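Local coordinates for fructokinase (Vibrio cholerae serotype O1, PDB 5F11), which catalyses the ATP-dependent phosphorylation of fructose, as a sugar kinase of the PfkB (ribokinase) family, at residues Val28-Pro33 / Ser99-Asp104; Arg111-Met116 / Asn174-Val179; Phe124-Asp129 / Asn148-Ser153; Asp260-Gly265 / Lys306-Ala311. All coordinates share one frame; numbering follows the deposited sequence.

How the contacts relate
Contacts 1, 2 and 4 surround one bound fructose. Contact 1 pairs two strands of the small lid sheet, and contact 2 continues from it, because strand 113-115 is the next strand beside 99-103; their centres are about 10 Å apart. Contact 4, with its centre about 12 Å from that of contact 1, brings the glycine-rich turn before helix 264-277 to the C6 end of the sugar and is tied to the lid where Lys306 NZ meets Pro33 O. Contact 3 lies away from the pocket, the side chain of Ser151 about 12 Å from the fructose. It is nested within the chain loop that contact 2 closes, and Asn148 ND2 links it to Val179 O.

Contact 1 of 4, residues Val28-Pro33 / Ser99-Asp104. With FRU (beta-D-fructofuranose), chain B.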
# COMPACT_ATOMS: atom_id res chain seq x y z
N VAL A 28 9.22 5.76 -4.31
CA VAL A 28 7.86 5.27 -4.09
C VAL A 28 7.07 5.03 -5.37
O VAL A 28 7.29 5.67 -6.39
CB VAL A 28 7.03 6.16 -3.11
CG1 VAL A 28 7.93 7.09 -2.29
CG2 VAL A 28 5.97 6.95 -3.84
N VAL A 29 6.15 4.08 -5.29
CA VAL A 29 5.21 3.84 -6.37
C VAL A 29 3.97 4.69 -6.13
O VAL A 29 3.29 4.55 -5.11
CB VAL A 29 4.82 2.36 -6.45
CG1 VAL A 29 3.79 2.15 -7.55
CG2 VAL A 29 6.04 1.51 -6.70
N ASP A 30 3.72 5.59 -7.08
CA ASP A 30 2.57 6.48 -7.04
C ASP A 30 1.37 5.90 -7.78
O ASP A 30 1.39 5.72 -8.99
CB ASP A 30 2.93 7.83 -7.66
CG ASP A 30 3.88 8.64 -6.82
OD1 ASP A 30 3.83 8.54 -5.57
OD2 ASP A 30 4.70 9.38 -7.41
N LEU A 31 0.32 5.62 -7.03
CA LEU A 31 -0.94 5.17 -7.59
C LEU A 31 -1.74 6.42 -7.94
O LEU A 31 -2.08 7.21 -7.06
CB LEU A 31 -1.70 4.30 -6.59
CG LEU A 31 -1.43 2.79 -6.53
CD1 LEU A 31 -0.21 2.37 -7.33
CD2 LEU A 31 -1.30 2.31 -5.10
N ILE A 32 -2.02 6.60 -9.23
CA ILE A 32 -2.64 7.83 -9.70
C ILE A 32 -3.89 7.49 -10.50
O ILE A 32 -3.84 6.67 -11.41
CB ILE A 32 -1.63 8.66 -10.53
CG1 ILE A 32 -0.34 8.86 -9.73
CG2 ILE A 32 -2.24 10.00 -10.97
CD1 ILE A 32 0.71 9.71 -10.42
N PRO A 33 -5.03 8.10 -10.13
CA PRO A 33 -6.34 7.85 -10.75
C PRO A 33 -6.30 8.02 -12.26
O PRO A 33 -5.70 8.96 -12.76
CB PRO A 33 -7.23 8.92 -10.13
CG PRO A 33 -6.62 9.23 -8.84
CD PRO A 33 -5.13 9.11 -9.06
N SER A 99 7.58 2.07 -0.18
CA SER A 99 6.58 3.13 -0.02
C SER A 99 5.54 3.09 -1.16
O SER A 99 5.88 2.86 -2.33
CB SER A 99 7.27 4.50 0.05
OG SER A 99 6.37 5.55 0.36
N THR A 100 4.28 3.28 -0.80
CA THR A 100 3.17 3.22 -1.74
C THR A 100 2.18 4.35 -1.46
O THR A 100 1.57 4.41 -0.39
CB THR A 100 2.42 1.89 -1.60
OG1 THR A 100 3.31 0.80 -1.86
CG2 THR A 100 1.22 1.83 -2.57
N VAL A 101 2.01 5.25 -2.43
CA VAL A 101 1.20 6.44 -2.21
C VAL A 101 0.04 6.56 -3.21
O VAL A 101 0.21 6.37 -4.42
CB VAL A 101 2.06 7.73 -2.25
CG1 VAL A 101 1.24 8.96 -1.86
CG2 VAL A 101 3.27 7.61 -1.32
N VAL A 102 -1.13 6.88 -2.68
CA VAL A 102 -2.32 7.12 -3.48
C VAL A 102 -2.47 8.62 -3.72
O VAL A 102 -2.51 9.41 -2.77
CB VAL A 102 -3.59 6.62 -2.75
CG1 VAL A 102 -4.78 6.64 -3.69
CG2 VAL A 102 -3.38 5.21 -2.21
N VAL A 103 -2.58 9.03 -4.99
CA VAL A 103 -2.75 10.44 -5.31
C VAL A 103 -4.22 10.86 -5.51
O VAL A 103 -4.99 10.18 -6.18
CB VAL A 103 -1.92 10.84 -6.55
CG1 VAL A 103 -1.99 12.35 -6.78
CG2 VAL A 103 -0.48 10.43 -6.38
N ASP A 104 -4.60 11.98 -4.91
CA ASP A 104 -5.89 12.63 -5.16
C ASP A 104 -5.67 13.88 -6.01
O ASP A 104 -5.17 14.90 -5.53
CB ASP A 104 -6.55 13.00 -3.84
CG ASP A 104 -7.94 13.59 -4.02
OD1 ASP A 104 -8.76 13.42 -3.10
OD2 ASP A 104 -8.22 14.22 -5.06
C1 FRU B . 6.74 11.53 -1.46
C2 FRU B . 5.98 12.08 -2.62
C3 FRU B . 5.93 11.07 -3.72
C4 FRU B . 5.86 11.93 -4.91
C5 FRU B . 6.81 13.00 -4.52
C6 FRU B . 6.52 14.21 -5.34
O1 FRU B . 8.06 11.27 -1.78
O2 FRU B . 4.72 12.41 -2.15
O3 FRU B . 4.84 10.24 -3.64
O4 FRU B . 6.27 11.29 -6.05
O5 FRU B . 6.62 13.22 -3.15
O6 FRU B . 7.15 15.34 -4.85
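Asp30 and Val101 lie beside each other on neighbouring parallel strands, on the sheet face that receives fructose, with Asp30 OD1 3.8 Å from Val101 CB. The carboxylate takes one sugar hydroxyl on each oxygen: O3 of fructose donates to OD1 at 2.8 Å and O4 donates to OD2 at 2.8 Å, a good use of a two-oxygen acceptor against vicinal hydroxyls. With CG anti to its carbonyl carbon (chi1 -70°), Asp30 brings this flat group within reach of the ring. Val28 CG2 and Val101 CG2 meet at 3.8 Å close to O3, adding an apolar patch to the same face. Behind this first shell the backbones are joined by four hydrogen bonds. Val29 N reaches Ser99 O, Val29 O receives Val101 N, Leu31 N reaches Val101 O at 2.7 Å, and Leu31 O receives Val103 N at 2.8 Å. Beta-branched valines suit such extended strands. On the other face, Leu31 CD2 rests on Thr100 CG2 at 3.6 Å, and Leu31 also packs on Leu31 of the second subunit. A lid sheet with sugar on one face and a partner subunit on the other is consistent with the beta-clasp dimer, as in ribokinase.

Contact 2 of 4, residues Arg111-Met116 / Asn174-Val179. With FRU (beta-D-fructofuranose), chain B.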
# COMPACT_ATOMS: atom_id res chain seq x y z
N ARG A 111 -1.10 17.93 0.35
CA ARG A 111 -2.50 17.56 0.58
C ARG A 111 -3.07 16.53 -0.41
O ARG A 111 -4.21 16.07 -0.25
CB ARG A 111 -3.37 18.82 0.54
CG ARG A 111 -3.14 19.78 1.69
CD ARG A 111 -4.18 20.89 1.69
NE ARG A 111 -5.50 20.40 1.28
CZ ARG A 111 -6.38 19.82 2.08
NH1 ARG A 111 -7.55 19.41 1.61
NH2 ARG A 111 -6.10 19.64 3.37
N SER A 112 -2.29 16.18 -1.42
CA SER A 112 -2.77 15.26 -2.46
C SER A 112 -2.31 13.83 -2.21
O SER A 112 -2.73 12.91 -2.91
CB SER A 112 -2.32 15.73 -3.85
OG SER A 112 -0.91 15.69 -3.96
N PHE A 113 -1.48 13.64 -1.20
CA PHE A 113 -0.92 12.32 -0.95
C PHE A 113 -1.51 11.56 0.24
O PHE A 113 -1.80 12.13 1.30
CB PHE A 113 0.60 12.41 -0.84
CG PHE A 113 1.24 13.04 -2.03
CD1 PHE A 113 1.75 14.33 -1.96
CD2 PHE A 113 1.31 12.36 -3.23
CE1 PHE A 113 2.34 14.92 -3.07
CE2 PHE A 113 1.90 12.95 -4.34
CZ PHE A 113 2.41 14.24 -4.25
N THR A 114 -1.68 10.26 0.06
CA THR A 114 -2.05 9.37 1.14
C THR A 114 -1.01 8.27 1.20
O THR A 114 -0.88 7.49 0.26
CB THR A 114 -3.44 8.74 0.92
OG1 THR A 114 -4.41 9.78 0.75
CG2 THR A 114 -3.84 7.88 2.11
N PHE A 115 -0.26 8.23 2.30
CA PHE A 115 0.84 7.28 2.44
C PHE A 115 0.36 5.96 3.03
O PHE A 115 -0.11 5.93 4.16
CB PHE A 115 1.95 7.89 3.31
CG PHE A 115 2.71 9.00 2.63
CD1 PHE A 115 3.98 8.77 2.13
CD2 PHE A 115 2.15 10.25 2.47
CE1 PHE A 115 4.67 9.77 1.49
CE2 PHE A 115 2.82 11.25 1.84
CZ PHE A 115 4.09 11.02 1.35
N MET A 116 0.48 4.88 2.26
CA MET A 116 -0.10 3.59 2.64
C MET A 116 0.84 2.69 3.45
O MET A 116 0.38 1.73 4.09
CB MET A 116 -0.62 2.84 1.41
CG MET A 116 -1.81 3.52 0.74
SD MET A 116 -3.15 3.93 1.89
CE MET A 116 -3.65 2.31 2.48
N ASN A 174 10.09 19.75 1.26
CA ASN A 174 9.18 18.84 0.57
C ASN A 174 8.30 18.08 1.56
O ASN A 174 8.34 16.84 1.64
CB ASN A 174 9.98 17.86 -0.31
CG ASN A 174 9.11 17.09 -1.28
OD1 ASN A 174 8.49 17.67 -2.19
ND2 ASN A 174 9.05 15.77 -1.10
N LEU A 175 7.52 18.83 2.34
CA LEU A 175 6.88 18.32 3.56
C LEU A 175 5.75 17.33 3.30
O LEU A 175 4.88 17.58 2.46
CB LEU A 175 6.33 19.49 4.39
CG LEU A 175 7.29 20.56 4.92
CD1 LEU A 175 6.56 21.51 5.86
CD2 LEU A 175 8.51 19.93 5.60
N ARG A 176 5.77 16.22 4.04
CA ARG A 176 4.67 15.24 4.05
C ARG A 176 4.47 14.78 5.49
O ARG A 176 5.03 13.77 5.94
CB ARG A 176 4.97 14.03 3.17
CG ARG A 176 5.43 14.37 1.76
CD ARG A 176 4.30 14.86 0.86
NE ARG A 176 4.79 14.94 -0.51
CZ ARG A 176 5.29 16.03 -1.07
NH1 ARG A 176 5.32 17.17 -0.39
NH2 ARG A 176 5.75 15.99 -2.32
N GLU A 177 3.64 15.53 6.20
CA GLU A 177 3.50 15.40 7.65
C GLU A 177 3.08 14.04 8.21
O GLU A 177 3.56 13.62 9.26
CB GLU A 177 2.55 16.47 8.16
CG GLU A 177 2.45 16.50 9.64
CD GLU A 177 1.41 17.47 10.09
OE1 GLU A 177 0.34 17.01 10.52
OE2 GLU A 177 1.67 18.69 10.00
N GLU A 178 2.18 13.35 7.51
CA GLU A 178 1.62 12.10 8.02
C GLU A 178 2.65 10.98 8.13
O GLU A 178 2.40 9.94 8.73
CB GLU A 178 0.43 11.64 7.17
CG GLU A 178 0.81 11.12 5.80
CD GLU A 178 -0.40 10.64 4.99
OE1 GLU A 178 -0.73 9.44 5.06
OE2 GLU A 178 -1.01 11.47 4.29
N VAL A 179 3.82 11.19 7.52
CA VAL A 179 4.90 10.21 7.59
C VAL A 179 5.54 10.19 9.00
O VAL A 179 6.06 9.16 9.44
CB VAL A 179 5.97 10.52 6.52
CG1 VAL A 179 7.12 9.51 6.57
CG2 VAL A 179 5.34 10.52 5.13
C1 FRU B . 6.74 11.53 -1.46
C2 FRU B . 5.98 12.08 -2.62
C3 FRU B . 5.93 11.07 -3.72
C4 FRU B . 5.86 11.93 -4.91
C5 FRU B . 6.81 13.00 -4.52
C6 FRU B . 6.52 14.21 -5.34
O1 FRU B . 8.06 11.27 -1.78
O2 FRU B . 4.72 12.41 -2.15
O3 FRU B . 4.84 10.24 -3.64
O4 FRU B . 6.27 11.29 -6.05
O5 FRU B . 6.62 13.22 -3.15
O6 FRU B . 7.15 15.34 -4.85
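Arg176 and Phe113 present their flat groups to each other almost in parallel, the guanidinium and ring planes only 9° apart, with Phe113 CE1 over one face of the guanidinium. NE comes to the ring obliquely, 3.4 Å from CD1. The chain of Arg176 bends at chi2 (-74°), turning NE toward fructose, where it donates to O2 in a nearly straight bond of 3.0 Å. NH2 donates to the ring oxygen O5 and NH1 to Leu175 O at 2.9 Å; arginine suits the place, offering N-H groups to sugar and backbone from one flat group. O2 sits over the centre of the Phe113 ring, whose aromatic surface serves both sugar and guanidinium. Here strand 113-115 of the lid meets the loop following strand 168-172 of the central sheet, two parts of this ribokinase-type fold facing each other across the sugar. Phe115 crosses Arg176 at about a right angle, its CZ 3.6 Å from Arg176 CB. Val179 CG2 makes a CH-pi contact over the face of Phe115, 3.7 Å from the centroid. At the edge, in plane, lies Glu178 OE2, while Glu178 OE1 accepts Phe115 N at 3.1 Å. Phe115 O is bonded to Arg97 NE of the second subunit.

Contact 3 of 4, residues Phe124-Asp129 / Asn148-Ser153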
# COMPACT_ATOMS: atom_id res chain seq x y z
N PHE A 124 14.40 3.04 7.37
CA PHE A 124 15.33 2.18 8.07
C PHE A 124 16.73 2.27 7.48
O PHE A 124 17.56 1.38 7.64
CB PHE A 124 14.80 0.74 8.10
CG PHE A 124 13.56 0.60 8.93
CD1 PHE A 124 12.31 0.83 8.38
CD2 PHE A 124 13.65 0.27 10.28
CE1 PHE A 124 11.17 0.72 9.16
CE2 PHE A 124 12.52 0.16 11.06
CZ PHE A 124 11.28 0.39 10.51
N LEU A 125 16.99 3.39 6.82
CA LEU A 125 18.30 3.70 6.29
C LEU A 125 19.32 3.67 7.40
O LEU A 125 19.19 4.39 8.40
CB LEU A 125 18.30 5.10 5.66
CG LEU A 125 19.63 5.49 5.03
CD1 LEU A 125 19.79 4.83 3.67
CD2 LEU A 125 19.76 6.99 4.91
N GLN A 126 20.34 2.83 7.25
CA GLN A 126 21.40 2.71 8.25
C GLN A 126 22.73 3.32 7.81
O GLN A 126 22.94 3.58 6.63
CB GLN A 126 21.60 1.26 8.67
CG GLN A 126 20.60 0.79 9.69
CD GLN A 126 19.88 -0.46 9.26
OE1 GLN A 126 18.67 -0.60 9.45
NE2 GLN A 126 20.63 -1.39 8.67
N LEU A 127 23.60 3.53 8.79
CA LEU A 127 24.89 4.16 8.59
C LEU A 127 25.71 3.46 7.51
O LEU A 127 26.38 4.12 6.72
CB LEU A 127 25.69 4.20 9.89
CG LEU A 127 25.25 5.16 10.99
CD1 LEU A 127 26.21 5.05 12.16
CD2 LEU A 127 25.19 6.60 10.48
N SER A 128 25.64 2.13 7.50
CA SER A 128 26.40 1.33 6.55
C SER A 128 25.90 1.46 5.10
O SER A 128 26.53 0.93 4.19
CB SER A 128 26.40 -0.14 6.96
OG SER A 128 25.09 -0.67 6.95
N ASP A 129 24.78 2.15 4.91
CA ASP A 129 24.24 2.39 3.57
C ASP A 129 24.85 3.64 2.92
O ASP A 129 24.72 3.84 1.71
CB ASP A 129 22.71 2.55 3.60
CG ASP A 129 22.01 1.27 3.96
OD1 ASP A 129 20.90 1.33 4.53
OD2 ASP A 129 22.57 0.19 3.68
N ASN A 148 11.58 9.59 10.62
CA ASN A 148 11.79 8.68 11.74
C ASN A 148 13.20 8.09 11.80
O ASN A 148 14.02 8.27 10.90
CB ASN A 148 10.78 7.53 11.72
CG ASN A 148 9.37 8.00 11.42
OD1 ASN A 148 8.59 8.28 12.33
ND2 ASN A 148 9.02 8.06 10.13
N GLN A 149 13.47 7.38 12.88
CA GLN A 149 14.74 6.70 13.08
C GLN A 149 14.63 5.26 12.57
O GLN A 149 13.56 4.65 12.64
CB GLN A 149 15.10 6.73 14.57
CG GLN A 149 15.21 8.15 15.16
CD GLN A 149 16.53 8.85 14.81
OE1 GLN A 149 17.36 8.31 14.08
NE2 GLN A 149 16.72 10.06 15.33
N PRO A 150 15.75 4.68 12.08
CA PRO A 150 17.09 5.27 12.11
C PRO A 150 17.43 6.20 10.93
O PRO A 150 18.53 6.75 10.90
CB PRO A 150 18.01 4.04 12.12
CG PRO A 150 17.22 2.99 11.40
CD PRO A 150 15.77 3.27 11.65
N SER A 151 16.49 6.40 10.01
CA SER A 151 16.78 7.26 8.85
C SER A 151 17.17 8.69 9.21
O SER A 151 18.10 9.25 8.62
CB SER A 151 15.63 7.27 7.84
OG SER A 151 15.92 8.17 6.77
N ARG A 152 16.46 9.29 10.17
CA ARG A 152 16.75 10.66 10.58
C ARG A 152 18.22 10.82 10.94
O ARG A 152 18.94 11.61 10.31
CB ARG A 152 15.86 11.10 11.75
CG ARG A 152 16.00 12.58 12.14
CD ARG A 152 15.21 12.92 13.41
NE ARG A 152 13.77 12.75 13.28
CZ ARG A 152 12.90 12.89 14.28
NH1 ARG A 152 13.34 13.21 15.50
NH2 ARG A 152 11.60 12.73 14.08
N SER A 153 18.68 10.03 11.91
CA SER A 153 20.06 10.16 12.38
C SER A 153 21.06 9.67 11.33
O SER A 153 22.18 10.19 11.22
CB SER A 153 20.28 9.43 13.71
OG SER A 153 20.08 8.03 13.57
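Two carbonyl oxygens from opposite sides of the contact, Leu125 O and Pro150 O, converge on the hydroxyl OG of Ser154. They stand 3.5 Å apart and are both acceptors, so they cannot bond each other; a single hydroxyl between them eases the encounter, although it can give its proton to only one at a time. The site is the start of helix 151-165, which follows strand 138-142 of the central sheet in this alpha/beta fold, and the loop 124-129 passes over it on its way from the lid to that strand. Pro150, preceded by a cis peptide bond, puts its ring against the loop: CD lies 3.8 Å from Phe124 CA and 3.9 Å from Phe124 CD2, the two side chains crossing obliquely. Proline suits this place: it tolerates a cis peptide bond far better than other residues, and its compact apolar ring packs on the aromatic one. Beyond it, Leu125 CB meets Ser151 OG at 4.0 Å, a plain van der Waals touch, because that hydroxyl is bonded to Ala145 O. Each segment also braces itself. In the loop, Asp129 OD1 takes Gln126 N at 3.2 Å and forms a salt bridge with Arg66. At the helix start, Gln149 OE1 accepts twice from one residue, from Ser153 OG at 2.8 Å and from Ser153 N at 3.1 Å, the latter approaching from above the amide plane.

Contact 4 of 4, residues Asp260-Gly265 / Lys306-Ala311; sequences DTTGAG and KGAMTA. With NA (sodium ion), chain C; FRU (beta-D-fructofuranose), chain B.
Asp260 packs against the 306-311 loop from its first side-chain atom, CB lying 3.6 Å from Lys306 CA. CG stands anti to the backbone N (chi1 -179°), which directs the carboxylate between the two segments. OD1 then accepts Gly307 N at 2.9 Å on its anti side, whereas OD2 turns back to its own segment and receives Thr262 OG1 at 2.7 Å on the syn side. Aspartate fits here because one short side chain offers an acceptor to each segment. Further along, Ala308 CA makes a CA-H...O contact with Thr262 O at 3.4 Å, and Ala308 CB rests 4.1 Å from Gly263 CA. A glycine suits that spot, having positive phi and no side chain to meet the alanine. Gly263 occupies the N-cap position of helix 264-277, and a water donates to both Gly263 O and Ala308 O, bridging the segments. Gly263, Ala264 and Gly265 bind ADP and the following Asp266 binds fructose, so this is the GAGD signature turn of PfkB kinases. Gly307 O is a ligand of the sodium ion at 2.6 Å, joined by Ala302 O and Gln305 O. Asp260 OD1 lies 3.5 Å from that ion, too far for an ordinary ligand bond. The ion thus gathers three carbonyls of the 306-311 loop and the chain just before it, while Asp260, by taking Gly307 N, joins that loop to the nucleotide-binding turn, and its negative charge may add to the cation's stability.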
# COMPACT_ATOMS: atom_id res chain seq x y z
N ASP A 260 -0.69 17.54 -14.66
CA ASP A 260 -0.38 16.85 -13.42
C ASP A 260 0.75 17.55 -12.71
O ASP A 260 1.89 17.50 -13.15
CB ASP A 260 -0.02 15.39 -13.65
CG ASP A 260 0.28 14.66 -12.35
OD1 ASP A 260 1.13 13.74 -12.34
OD2 ASP A 260 -0.36 15.00 -11.33
N THR A 261 0.44 18.18 -11.59
CA THR A 261 1.42 18.96 -10.85
C THR A 261 2.37 18.05 -10.07
O THR A 261 3.38 18.50 -9.57
CB THR A 261 0.72 19.93 -9.88
OG1 THR A 261 -0.21 19.19 -9.07
CG2 THR A 261 -0.04 21.00 -10.65
N THR A 262 2.03 16.77 -9.98
CA THR A 262 2.83 15.81 -9.21
C THR A 262 4.33 15.82 -9.54
O THR A 262 4.73 15.53 -10.67
CB THR A 262 2.29 14.38 -9.37
OG1 THR A 262 0.91 14.36 -8.99
CG2 THR A 262 3.08 13.39 -8.51
N GLY A 263 5.15 16.14 -8.54
CA GLY A 263 6.59 16.09 -8.67
C GLY A 263 7.19 17.27 -9.43
O GLY A 263 8.38 17.25 -9.78
N ALA A 264 6.36 18.28 -9.69
CA ALA A 264 6.80 19.48 -10.39
C ALA A 264 7.95 20.16 -9.65
O ALA A 264 8.96 20.53 -10.27
CB ALA A 264 5.64 20.45 -10.56
N GLY A 265 7.80 20.33 -8.34
CA GLY A 265 8.87 20.87 -7.51
C GLY A 265 10.17 20.08 -7.60
O GLY A 265 11.25 20.65 -7.48
N LYS A 306 0.89 12.89 -16.60
CA LYS A 306 0.71 12.24 -15.30
C LYS A 306 1.97 11.47 -14.93
O LYS A 306 2.67 10.96 -15.80
CB LYS A 306 -0.50 11.31 -15.33
CG LYS A 306 -1.81 12.00 -15.67
CD LYS A 306 -2.99 11.06 -15.50
CE LYS A 306 -4.26 11.84 -15.17
NZ LYS A 306 -5.33 10.96 -14.62
N GLY A 307 2.26 11.39 -13.64
CA GLY A 307 3.48 10.74 -13.19
C GLY A 307 4.60 11.74 -13.02
O GLY A 307 4.90 12.51 -13.94
N ALA A 308 5.22 11.74 -11.84
CA ALA A 308 6.33 12.63 -11.53
C ALA A 308 7.45 12.59 -12.56
O ALA A 308 8.04 13.62 -12.88
CB ALA A 308 6.89 12.31 -10.13
N MET A 309 7.72 11.40 -13.10
CA MET A 309 8.90 11.20 -13.94
C MET A 309 8.61 11.22 -15.43
O MET A 309 9.53 11.30 -16.24
CB MET A 309 9.54 9.86 -13.62
CG MET A 309 9.98 9.70 -12.19
SD MET A 309 10.97 8.21 -12.04
CE MET A 309 11.50 8.36 -10.30
N THR A 310 7.34 11.10 -15.78
CA THR A 310 6.95 10.88 -17.17
C THR A 310 7.44 11.98 -18.12
O THR A 310 8.01 11.67 -19.17
CB THR A 310 5.43 10.72 -17.28
OG1 THR A 310 4.96 9.85 -16.23
CG2 THR A 310 5.05 10.14 -18.64
N ALA A 311 7.26 13.24 -17.73
CA ALA A 311 7.59 14.36 -18.61
C ALA A 311 8.88 15.13 -18.25
O ALA A 311 9.12 16.21 -18.79
CB ALA A 311 6.41 15.32 -18.71
NA NA C . 4.08 14.99 -13.80
C1 FRU B . 6.74 11.53 -1.46
C2 FRU B . 5.98 12.08 -2.62
C3 FRU B . 5.93 11.07 -3.72
C4 FRU B . 5.86 11.93 -4.91
C5 FRU B . 6.81 13.00 -4.52
C6 FRU B . 6.52 14.21 -5.34
O1 FRU B . 8.06 11.27 -1.78
O2 FRU B . 4.72 12.41 -2.15
O3 FRU B . 4.84 10.24 -3.64
O4 FRU B . 6.27 11.29 -6.05
O5 FRU B . 6.62 13.22 -3.15
O6 FRU B . 7.15 15.34 -4.85
O HOH W 1 9.26 14.73 -10.53